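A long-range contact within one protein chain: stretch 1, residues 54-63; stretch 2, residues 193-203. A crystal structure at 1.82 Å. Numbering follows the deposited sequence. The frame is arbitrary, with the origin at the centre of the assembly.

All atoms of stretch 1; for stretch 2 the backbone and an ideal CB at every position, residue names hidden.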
# COMPACT_ATOMS: atom_id res chain seq x y z
N ALA A 54 -10.52 -8.59 -2.24
CA ALA A 54 -10.40 -7.69 -3.38
C ALA A 54 -11.21 -8.23 -4.55
O ALA A 54 -11.46 -9.44 -4.63
CB ALA A 54 -8.95 -7.51 -3.78
N PRO A 55 -11.66 -7.35 -5.45
CA PRO A 55 -12.49 -7.77 -6.58
C PRO A 55 -11.71 -8.12 -7.85
O PRO A 55 -12.27 -8.79 -8.71
CB PRO A 55 -13.39 -6.56 -6.81
CG PRO A 55 -12.54 -5.40 -6.42
CD PRO A 55 -11.62 -5.88 -5.32
N GLU A 56 -10.46 -7.67 -7.98
CA GLU A 56 -9.67 -7.98 -9.18
C GLU A 56 -8.55 -8.98 -8.89
O GLU A 56 -8.44 -10.01 -9.54
CB GLU A 56 -9.09 -6.71 -9.80
CG GLU A 56 -10.05 -5.52 -9.82
CD GLU A 56 -11.39 -5.86 -10.43
OE1 GLU A 56 -11.47 -6.80 -11.25
OE2 GLU A 56 -12.38 -5.18 -10.10
N PHE A 57 -7.70 -8.66 -7.91
CA PHE A 57 -6.64 -9.57 -7.51
C PHE A 57 -6.12 -9.25 -6.11
O PHE A 57 -6.02 -8.09 -5.73
CB PHE A 57 -5.47 -9.56 -8.51
CG PHE A 57 -4.86 -8.20 -8.72
CD1 PHE A 57 -3.82 -7.77 -7.92
CD2 PHE A 57 -5.31 -7.37 -9.73
CE1 PHE A 57 -3.25 -6.52 -8.11
CE2 PHE A 57 -4.75 -6.12 -9.93
CZ PHE A 57 -3.71 -5.70 -9.12
N ILE A 58 -5.80 -10.30 -5.36
CA ILE A 58 -5.17 -10.14 -4.05
C ILE A 58 -3.70 -10.48 -4.15
O ILE A 58 -3.33 -11.66 -4.21
CB ILE A 58 -5.79 -11.05 -2.98
CG1 ILE A 58 -7.27 -10.71 -2.77
CG2 ILE A 58 -5.03 -10.92 -1.67
CD1 ILE A 58 -8.00 -11.71 -1.91
N ASN A 59 -2.86 -9.46 -4.18
CA ASN A 59 -1.43 -9.66 -4.02
C ASN A 59 -0.93 -8.86 -2.83
O ASN A 59 -1.66 -8.03 -2.28
CB ASN A 59 -0.65 -9.31 -5.30
CG ASN A 59 -0.75 -7.84 -5.65
OD1 ASN A 59 -1.23 -7.02 -4.87
ND2 ASN A 59 -0.28 -7.50 -6.85
N GLY A 60 0.30 -9.13 -2.42
CA GLY A 60 0.85 -8.50 -1.24
C GLY A 60 2.03 -9.30 -0.75
O GLY A 60 2.50 -10.22 -1.43
N TYR A 61 2.51 -8.96 0.44
CA TYR A 61 3.69 -9.61 0.97
C TYR A 61 3.75 -9.48 2.48
O TYR A 61 3.03 -8.68 3.08
CB TYR A 61 4.94 -8.94 0.39
CG TYR A 61 5.10 -7.52 0.87
CD1 TYR A 61 4.41 -6.48 0.26
CD2 TYR A 61 5.94 -7.21 1.93
CE1 TYR A 61 4.54 -5.18 0.69
CE2 TYR A 61 6.08 -5.90 2.37
CZ TYR A 61 5.38 -4.90 1.74
OH TYR A 61 5.51 -3.60 2.18
N PHE A 62 4.61 -10.28 3.08
CA PHE A 62 5.03 -10.09 4.45
C PHE A 62 6.54 -10.01 4.43
O PHE A 62 7.20 -10.99 4.08
CB PHE A 62 4.59 -11.28 5.32
CG PHE A 62 3.12 -11.33 5.58
CD1 PHE A 62 2.23 -11.68 4.58
CD2 PHE A 62 2.62 -11.03 6.84
CE1 PHE A 62 0.87 -11.74 4.83
CE2 PHE A 62 1.26 -11.08 7.09
CZ PHE A 62 0.39 -11.43 6.08
N ASN A 63 7.11 -8.86 4.77
CA ASN A 63 8.56 -8.78 4.90
C ASN A 63 8.93 -9.55 6.15
O ASN A 63 8.05 -10.00 6.88
CB ASN A 63 9.05 -7.33 4.95
CG ASN A 63 8.55 -6.56 6.16
OD1 ASN A 63 8.31 -7.13 7.23
ND2 ASN A 63 8.40 -5.25 6.00
N UNK A 193 -11.36 0.59 -14.74
CA UNK A 193 -12.22 0.12 -13.67
C UNK A 193 -11.52 -0.95 -12.82
O UNK A 193 -11.64 -0.95 -11.59
CB UNK A 193 -13.52 -0.43 -14.25
N UNK A 194 -10.81 -1.86 -13.47
CA UNK A 194 -10.09 -2.91 -12.75
C UNK A 194 -9.08 -2.29 -11.79
O UNK A 194 -9.02 -2.65 -10.61
CB UNK A 194 -9.39 -3.85 -13.73
N UNK A 195 -8.28 -1.35 -12.29
CA UNK A 195 -7.24 -0.72 -11.50
C UNK A 195 -7.81 0.05 -10.31
O UNK A 195 -7.33 -0.09 -9.18
CB UNK A 195 -6.41 0.22 -12.38
N UNK A 196 -8.84 0.85 -10.56
CA UNK A 196 -9.40 1.72 -9.52
C UNK A 196 -10.28 0.95 -8.54
O UNK A 196 -10.47 1.38 -7.41
CB UNK A 196 -10.21 2.85 -10.16
N UNK A 197 -10.81 -0.19 -8.97
CA UNK A 197 -11.64 -1.02 -8.10
C UNK A 197 -10.82 -1.94 -7.20
O UNK A 197 -11.31 -2.39 -6.16
CB UNK A 197 -12.60 -1.86 -8.95
N UNK A 198 -9.58 -2.23 -7.58
CA UNK A 198 -8.80 -3.18 -6.82
C UNK A 198 -8.15 -2.54 -5.61
O UNK A 198 -6.96 -2.23 -5.59
CB UNK A 198 -7.73 -3.82 -7.71
N UNK A 199 -8.98 -2.34 -4.59
CA UNK A 199 -8.52 -1.90 -3.28
C UNK A 199 -8.34 -3.15 -2.43
O UNK A 199 -9.31 -3.71 -1.92
CB UNK A 199 -9.50 -0.92 -2.63
N UNK A 200 -7.09 -3.58 -2.30
CA UNK A 200 -6.79 -4.82 -1.60
C UNK A 200 -6.86 -4.59 -0.09
O UNK A 200 -5.98 -3.96 0.50
CB UNK A 200 -5.41 -5.35 -2.00
N UNK A 201 -7.91 -5.10 0.53
CA UNK A 201 -8.10 -4.94 1.96
C UNK A 201 -7.21 -5.89 2.74
O UNK A 201 -7.27 -7.11 2.56
CB UNK A 201 -9.57 -5.17 2.33
N UNK A 202 -6.38 -5.33 3.61
CA UNK A 202 -5.63 -6.13 4.58
C UNK A 202 -6.22 -5.84 5.95
O UNK A 202 -5.89 -4.84 6.58
CB UNK A 202 -4.13 -5.82 4.54
N UNK A 203 -7.11 -6.72 6.41
CA UNK A 203 -7.71 -6.57 7.72
C UNK A 203 -6.66 -6.79 8.80
O UNK A 203 -5.68 -7.50 8.58
CB UNK A 203 -8.88 -7.54 7.89

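Position 193 lies in a helix, its CB beyond 5.5 Å from any atom of stretch 1; a helix-tolerant polar residue would do, and it is Gln193. At 194 the CB points sideways, yet the ideal CB stands 4.3 Å from Glu56 CG. The aliphatic part of that side chain invites a modest apolar group, and several would fit. The residue is Val194, whose CG1 comes to 3.6 Å from Glu56 CG. Positions 195, 196 and 199 turn their CB atoms away; stretch 1 leaves them free, and they are Ile195, Gln196 and Ile199.

Position 197 points toward stretch 1, its ideal CB 3.5 Å from Glu56 OE2 and 4.4 Å from Pro55 CG. A small or short polar side chain suits this tight approach, and an acid would bring a second negative charge near the carboxylate. The residue is Asn197; its CB makes the approach to Glu56 OE2, while its amide finds hydrogen bonds elsewhere in the structure. Its backbone O packs 3.3 Å from Pro55 CG.

At 198 the chain leaves helical angles, with phi/psi of -82/77. The ideal CB points sideways, 3.6 Å from Glu56 CG and 4.4 Å from Phe57 CE2. Stretch 1 offers here two backbone NH groups, of Glu56 and Phe57, and the carbonyl of Phe57. A short side chain carrying an acceptor could serve the NH groups; one with a donor as well could also reach the carbonyl. Asn198 does both. Its OD1 accepts from Glu56 N at 2.9 Å and from Phe57 N at 2.8 Å, the latter the straighter bond, and its ND2 donates to Phe57 O at 2.9 Å. The same ND2 lies over one face of the Phe57 ring. A single amide thus holds the backbone of two successive residues, Glu56 and Phe57.

At 200 the ideal CB is 4.5 Å from Ala54 CB, and backbone carbonyls of Phe57 and Asn59 lie close by. Space between Ala54, Phe57 and Ile58 favours a branched or elongated aliphatic group. Ile200 spreads through it: CG1 lies 4.2 Å from Ala54 CB, CG2 4.2 Å from Ile58 CG2, and CD1 4.2 Å from Phe57 CE1.

Position 201 finds nothing of stretch 1 near its CB and is Ile201. At 202 the CB is also remote, so only a long side chain could reach Phe62. Extended Arg202 does, bringing NH2 to 3.4 Å from Phe62 CE2; a weak hydrogen bond from NH2 to a water, which donates to Tyr61 O, extends the link. Position 203 is out of reach: Asn203.

Stretch 2 (193-203) QVIQNNIIIRN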
# COMPACT_ATOMS: atom_id res chain seq x y z
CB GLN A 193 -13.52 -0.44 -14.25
CG GLN A 193 -14.39 -1.17 -13.24
CD GLN A 193 -15.69 -1.65 -13.86
OE1 GLN A 193 -16.17 -1.10 -14.85
NE2 GLN A 193 -16.26 -2.71 -13.28
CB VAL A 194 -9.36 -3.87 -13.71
CG1 VAL A 194 -8.42 -4.79 -12.94
CG2 VAL A 194 -10.37 -4.68 -14.51
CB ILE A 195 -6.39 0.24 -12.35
CG1 ILE A 195 -5.55 -0.55 -13.35
CG2 ILE A 195 -5.48 1.09 -11.46
CD1 ILE A 195 -4.95 0.29 -14.46
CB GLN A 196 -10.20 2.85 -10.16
CG GLN A 196 -9.35 3.81 -10.98
CD GLN A 196 -10.15 4.97 -11.54
OE1 GLN A 196 -11.37 4.91 -11.63
NE2 GLN A 196 -9.46 6.04 -11.92
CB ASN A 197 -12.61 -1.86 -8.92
CG ASN A 197 -13.93 -1.16 -9.18
OD1 ASN A 197 -14.08 0.03 -8.88
ND2 ASN A 197 -14.89 -1.88 -9.74
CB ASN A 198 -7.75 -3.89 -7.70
CG ASN A 198 -7.38 -5.25 -7.15
OD1 ASN A 198 -8.24 -6.12 -7.00
ND2 ASN A 198 -6.10 -5.45 -6.85
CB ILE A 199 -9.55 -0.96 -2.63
CG1 ILE A 199 -9.88 0.19 -3.59
CG2 ILE A 199 -9.02 -0.42 -1.31
CD1 ILE A 199 -11.11 0.98 -3.19
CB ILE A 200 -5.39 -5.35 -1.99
CG1 ILE A 200 -5.30 -5.48 -3.51
CG2 ILE A 200 -5.12 -6.69 -1.33
CD1 ILE A 200 -3.89 -5.67 -4.03
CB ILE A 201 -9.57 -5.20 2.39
CG1 ILE A 201 -10.54 -4.37 1.55
CG2 ILE A 201 -9.75 -4.90 3.87
CD1 ILE A 201 -10.35 -2.88 1.69
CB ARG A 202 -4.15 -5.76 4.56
CG ARG A 202 -3.25 -6.68 5.39
CD ARG A 202 -1.83 -6.11 5.45
NE ARG A 202 -0.86 -7.02 6.05
CZ ARG A 202 -0.55 -7.04 7.35
NH1 ARG A 202 -1.14 -6.21 8.20
NH2 ARG A 202 0.36 -7.89 7.80
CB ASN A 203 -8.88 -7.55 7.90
CG ASN A 203 -10.08 -7.19 7.05
OD1 ASN A 203 -10.56 -8.00 6.25
ND2 ASN A 203 -10.58 -5.97 7.21
O HOH W 1 2.21 -7.66 5.21
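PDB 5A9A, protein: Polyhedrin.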